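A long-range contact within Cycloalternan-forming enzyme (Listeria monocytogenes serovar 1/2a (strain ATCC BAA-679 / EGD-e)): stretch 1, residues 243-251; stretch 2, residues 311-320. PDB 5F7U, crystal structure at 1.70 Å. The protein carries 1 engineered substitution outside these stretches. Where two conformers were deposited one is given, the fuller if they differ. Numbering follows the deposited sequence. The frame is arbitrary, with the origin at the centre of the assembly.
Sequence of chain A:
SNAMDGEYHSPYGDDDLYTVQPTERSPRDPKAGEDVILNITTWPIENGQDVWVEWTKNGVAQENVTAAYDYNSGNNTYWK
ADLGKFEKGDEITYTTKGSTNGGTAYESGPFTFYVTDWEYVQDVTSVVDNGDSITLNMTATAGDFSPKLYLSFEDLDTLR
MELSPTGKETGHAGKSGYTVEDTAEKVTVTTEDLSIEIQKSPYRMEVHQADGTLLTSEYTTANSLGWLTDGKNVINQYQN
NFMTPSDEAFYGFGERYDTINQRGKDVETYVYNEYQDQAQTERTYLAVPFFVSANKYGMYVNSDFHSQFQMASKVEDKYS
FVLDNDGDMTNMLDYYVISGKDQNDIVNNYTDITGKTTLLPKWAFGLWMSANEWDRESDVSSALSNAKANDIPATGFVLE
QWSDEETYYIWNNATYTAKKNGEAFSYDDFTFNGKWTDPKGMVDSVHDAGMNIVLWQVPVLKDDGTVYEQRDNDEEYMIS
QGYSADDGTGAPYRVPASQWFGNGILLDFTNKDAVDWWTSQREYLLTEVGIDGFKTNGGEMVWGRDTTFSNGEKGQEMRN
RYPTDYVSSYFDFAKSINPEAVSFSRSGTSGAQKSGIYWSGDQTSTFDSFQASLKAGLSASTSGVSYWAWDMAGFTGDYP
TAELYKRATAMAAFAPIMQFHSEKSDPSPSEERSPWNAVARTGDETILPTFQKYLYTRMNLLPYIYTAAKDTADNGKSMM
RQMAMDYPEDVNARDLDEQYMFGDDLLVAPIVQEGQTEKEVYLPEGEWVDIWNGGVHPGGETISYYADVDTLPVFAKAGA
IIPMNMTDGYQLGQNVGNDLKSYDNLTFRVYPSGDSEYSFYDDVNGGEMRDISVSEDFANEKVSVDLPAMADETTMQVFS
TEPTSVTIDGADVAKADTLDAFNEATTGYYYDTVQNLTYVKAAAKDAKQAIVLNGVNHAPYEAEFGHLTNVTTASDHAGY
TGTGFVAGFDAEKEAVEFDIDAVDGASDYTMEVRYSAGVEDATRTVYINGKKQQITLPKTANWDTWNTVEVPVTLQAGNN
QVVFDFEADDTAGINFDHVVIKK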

# COMPACT_ATOMS: atom_id res chain seq x y z
N MET A 243 -19.58 -18.24 -5.99
CA MET A 243 -19.69 -18.15 -7.44
C MET A 243 -19.08 -16.84 -7.90
O MET A 243 -19.35 -15.80 -7.29
CB MET A 243 -21.14 -18.19 -7.87
CG MET A 243 -21.32 -18.21 -9.38
SD MET A 243 -22.93 -18.91 -9.73
CE MET A 243 -22.55 -20.56 -9.19
N THR A 244 -18.28 -16.88 -8.96
CA THR A 244 -17.66 -15.66 -9.49
C THR A 244 -17.71 -15.58 -11.02
O THR A 244 -17.24 -16.51 -11.71
CB THR A 244 -16.22 -15.47 -8.96
OG1 THR A 244 -15.60 -14.38 -9.68
CG2 THR A 244 -15.37 -16.76 -9.13
N PRO A 245 -18.27 -14.48 -11.57
CA PRO A 245 -18.33 -14.28 -13.02
C PRO A 245 -16.91 -14.08 -13.60
O PRO A 245 -16.00 -13.70 -12.88
CB PRO A 245 -19.18 -13.02 -13.18
CG PRO A 245 -18.98 -12.27 -11.91
CD PRO A 245 -18.82 -13.32 -10.83
N SER A 246 -16.76 -14.34 -14.90
CA SER A 246 -15.44 -14.34 -15.55
C SER A 246 -14.68 -13.02 -15.38
O SER A 246 -13.45 -13.03 -15.26
CB SER A 246 -15.56 -14.68 -17.04
OG SER A 246 -16.04 -16.00 -17.21
N ASP A 247 -15.42 -11.91 -15.35
CA ASP A 247 -14.78 -10.59 -15.30
C ASP A 247 -14.43 -10.09 -13.91
O ASP A 247 -13.88 -9.01 -13.78
CB ASP A 247 -15.60 -9.54 -16.05
CG ASP A 247 -17.00 -9.35 -15.49
OD1 ASP A 247 -17.46 -10.09 -14.61
OD2 ASP A 247 -17.67 -8.44 -16.01
N GLU A 248 -14.74 -10.86 -12.87
CA GLU A 248 -14.53 -10.34 -11.52
C GLU A 248 -13.04 -10.24 -11.17
O GLU A 248 -12.30 -11.19 -11.40
CB GLU A 248 -15.29 -11.18 -10.48
CG GLU A 248 -15.35 -10.48 -9.12
CD GLU A 248 -16.19 -11.21 -8.10
OE1 GLU A 248 -16.57 -12.38 -8.32
OE2 GLU A 248 -16.45 -10.61 -7.03
N ALA A 249 -12.62 -9.07 -10.69
CA ALA A 249 -11.23 -8.84 -10.27
C ALA A 249 -11.14 -8.82 -8.75
O ALA A 249 -12.09 -8.37 -8.06
CB ALA A 249 -10.72 -7.54 -10.84
N PHE A 250 -10.01 -9.30 -8.21
CA PHE A 250 -9.83 -9.44 -6.77
C PHE A 250 -8.53 -8.79 -6.33
O PHE A 250 -7.44 -9.20 -6.77
CB PHE A 250 -9.79 -10.91 -6.38
CG PHE A 250 -11.03 -11.67 -6.75
CD1 PHE A 250 -12.21 -11.52 -6.00
CD2 PHE A 250 -11.02 -12.56 -7.84
CE1 PHE A 250 -13.36 -12.24 -6.33
CE2 PHE A 250 -12.17 -13.28 -8.18
CZ PHE A 250 -13.34 -13.13 -7.43
N TYR A 251 -8.67 -7.80 -5.45
CA TYR A 251 -7.55 -6.94 -5.08
C TYR A 251 -7.21 -7.07 -3.62
O TYR A 251 -8.06 -7.42 -2.81
CB TYR A 251 -7.92 -5.49 -5.34
CG TYR A 251 -8.41 -5.21 -6.75
CD1 TYR A 251 -7.55 -5.26 -7.84
CD2 TYR A 251 -9.75 -4.85 -6.98
CE1 TYR A 251 -8.01 -4.96 -9.13
CE2 TYR A 251 -10.21 -4.55 -8.25
CZ TYR A 251 -9.33 -4.60 -9.32
OH TYR A 251 -9.80 -4.32 -10.59
N MET A 311 -8.70 -18.28 -5.98
CA MET A 311 -9.48 -17.27 -6.68
C MET A 311 -9.72 -17.66 -8.13
O MET A 311 -8.98 -17.23 -9.03
CB MET A 311 -8.84 -15.87 -6.53
CG MET A 311 -8.53 -15.47 -5.08
SD MET A 311 -9.93 -15.62 -3.94
CE MET A 311 -11.01 -14.32 -4.54
N ALA A 312 -10.72 -18.51 -8.35
CA ALA A 312 -10.98 -19.06 -9.70
C ALA A 312 -9.72 -19.79 -10.22
O ALA A 312 -9.41 -19.77 -11.41
CB ALA A 312 -11.45 -17.97 -10.67
N SER A 313 -9.03 -20.44 -9.28
CA SER A 313 -7.78 -21.16 -9.55
C SER A 313 -8.01 -22.65 -9.78
O SER A 313 -7.12 -23.35 -10.28
CB SER A 313 -6.83 -20.99 -8.36
OG SER A 313 -7.45 -21.50 -7.19
N LYS A 314 -9.18 -23.15 -9.39
CA LYS A 314 -9.52 -24.57 -9.51
C LYS A 314 -10.60 -24.75 -10.56
O LYS A 314 -10.42 -25.47 -11.54
CB LYS A 314 -10.02 -25.17 -8.18
CG LYS A 314 -9.15 -24.90 -6.95
CD LYS A 314 -7.75 -25.49 -7.08
CE LYS A 314 -7.00 -25.35 -5.76
NZ LYS A 314 -5.56 -25.63 -5.99
N VAL A 315 -11.71 -24.06 -10.35
CA VAL A 315 -12.86 -24.04 -11.24
C VAL A 315 -12.98 -22.57 -11.66
O VAL A 315 -12.81 -21.67 -10.83
CB VAL A 315 -14.13 -24.51 -10.48
CG1 VAL A 315 -15.35 -24.47 -11.38
CG2 VAL A 315 -13.94 -25.92 -9.93
N GLU A 316 -13.27 -22.33 -12.94
CA GLU A 316 -13.26 -20.98 -13.53
C GLU A 316 -14.26 -20.00 -12.89
O GLU A 316 -14.04 -18.80 -12.93
CB GLU A 316 -13.53 -21.09 -15.04
CG GLU A 316 -13.22 -19.83 -15.86
CD GLU A 316 -14.39 -18.84 -15.99
OE1 GLU A 316 -15.58 -19.25 -15.92
OE2 GLU A 316 -14.12 -17.64 -16.17
N ASP A 317 -15.36 -20.53 -12.36
CA ASP A 317 -16.43 -19.69 -11.81
C ASP A 317 -16.56 -19.83 -10.29
O ASP A 317 -17.59 -19.48 -9.74
CB ASP A 317 -17.77 -19.99 -12.52
CG ASP A 317 -18.33 -21.36 -12.21
OD1 ASP A 317 -17.60 -22.25 -11.72
OD2 ASP A 317 -19.53 -21.58 -12.48
N LYS A 318 -15.51 -20.30 -9.63
CA LYS A 318 -15.55 -20.52 -8.19
C LYS A 318 -14.39 -19.83 -7.49
O LYS A 318 -13.25 -19.96 -7.92
CB LYS A 318 -15.48 -22.02 -7.88
CG LYS A 318 -15.64 -22.39 -6.40
CD LYS A 318 -15.43 -23.88 -6.14
CE LYS A 318 -16.52 -24.71 -6.77
NZ LYS A 318 -16.53 -26.10 -6.22
N TYR A 319 -14.68 -19.11 -6.41
CA TYR A 319 -13.60 -18.78 -5.46
C TYR A 319 -13.87 -19.33 -4.08
O TYR A 319 -15.02 -19.50 -3.68
CB TYR A 319 -13.22 -17.28 -5.43
CG TYR A 319 -14.18 -16.37 -4.68
CD1 TYR A 319 -14.05 -16.16 -3.30
CD2 TYR A 319 -15.19 -15.71 -5.37
CE1 TYR A 319 -14.92 -15.30 -2.62
CE2 TYR A 319 -16.07 -14.83 -4.71
CZ TYR A 319 -15.92 -14.62 -3.34
OH TYR A 319 -16.80 -13.78 -2.69
N SER A 320 -12.79 -19.62 -3.35
CA SER A 320 -12.93 -20.34 -2.09
C SER A 320 -11.92 -19.82 -1.10
O SER A 320 -10.87 -19.32 -1.50
CB SER A 320 -12.67 -21.84 -2.29
OG SER A 320 -13.45 -22.36 -3.36
O HOH W 1 -17.01 -17.30 -14.35

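The two stretches meet over a compact interface that buries 464 Å² in total, and its centre is Thr244. Here the backbones run antiparallel: Met243 pairs with Lys318 as a non-hydrogen-bonded bridge, their CA atoms 4.8 Å apart and their side chains on the same face of the sheet. One residue on, the amide of Thr244 donates to the carbonyl of Asp317 (N to O 2.8 Å), with an N-H...O angle of 163° that indicates a well-aligned bond. The same carbonyl oxygen also receives the CA-H of Met243, at 3.4 Å from CA to Asp317 O, and the contact is returned by Asp317, whose CA lies 3.3 Å from Thr244 O. The strand pairing is therefore short, held by one conventional bond and flanked by weaker C-H...O contacts.

Thr244 covers more surface than any other residue in the contact. Its methyl lies against the opposing backbone, with CG2 3.6 Å from Lys318 N and 3.7 Å from Tyr319 N, while its CB approaches the edge of the Tyr319 ring at 3.7 Å from CD2. The hydroxyl is engaged within its own stretch, where Thr244 OG1 donates to Glu248 OE1 at 2.6 Å. That bond spans the type I turn from Pro245 to Glu248, which is also closed by Glu248 N to Pro245 O at 3.1 Å.

Phe250, the next largest contributor, joins the contact from the far side of this turn and packs against two residues of the second stretch. The terminal methyl of Met311 sits over one face of its ring, CE being 3.4 Å from the Phe250 ring centroid and only 14° off the normal, a geometry suited to a CH-pi interaction. Met311 reaches this position although its CA-to-CB bond points sideways. Phe250 also directs its edge toward the face of Tyr319; the centroids are 5.2 Å apart and the planes inclined at 61°, so that weakly positive ring hydrogens meet the pi cloud of the tyrosine. The Tyr319 ring thus has Phe250 over one face and Thr244 at its edge.

At the more exposed end, the chemistry turns polar. Ser246 OG donates to Glu316 OE2 at 2.7 Å, linking the first turn to the type I turn that runs from Val315 to Lys318. A water reinforces this link by donating to both stretches, at 2.8 Å from its oxygen to Thr244 O and 2.9 Å to Glu316 OE1. Both carboxylate oxygens of Glu316 consequently accept hydrogen bonds at the contact.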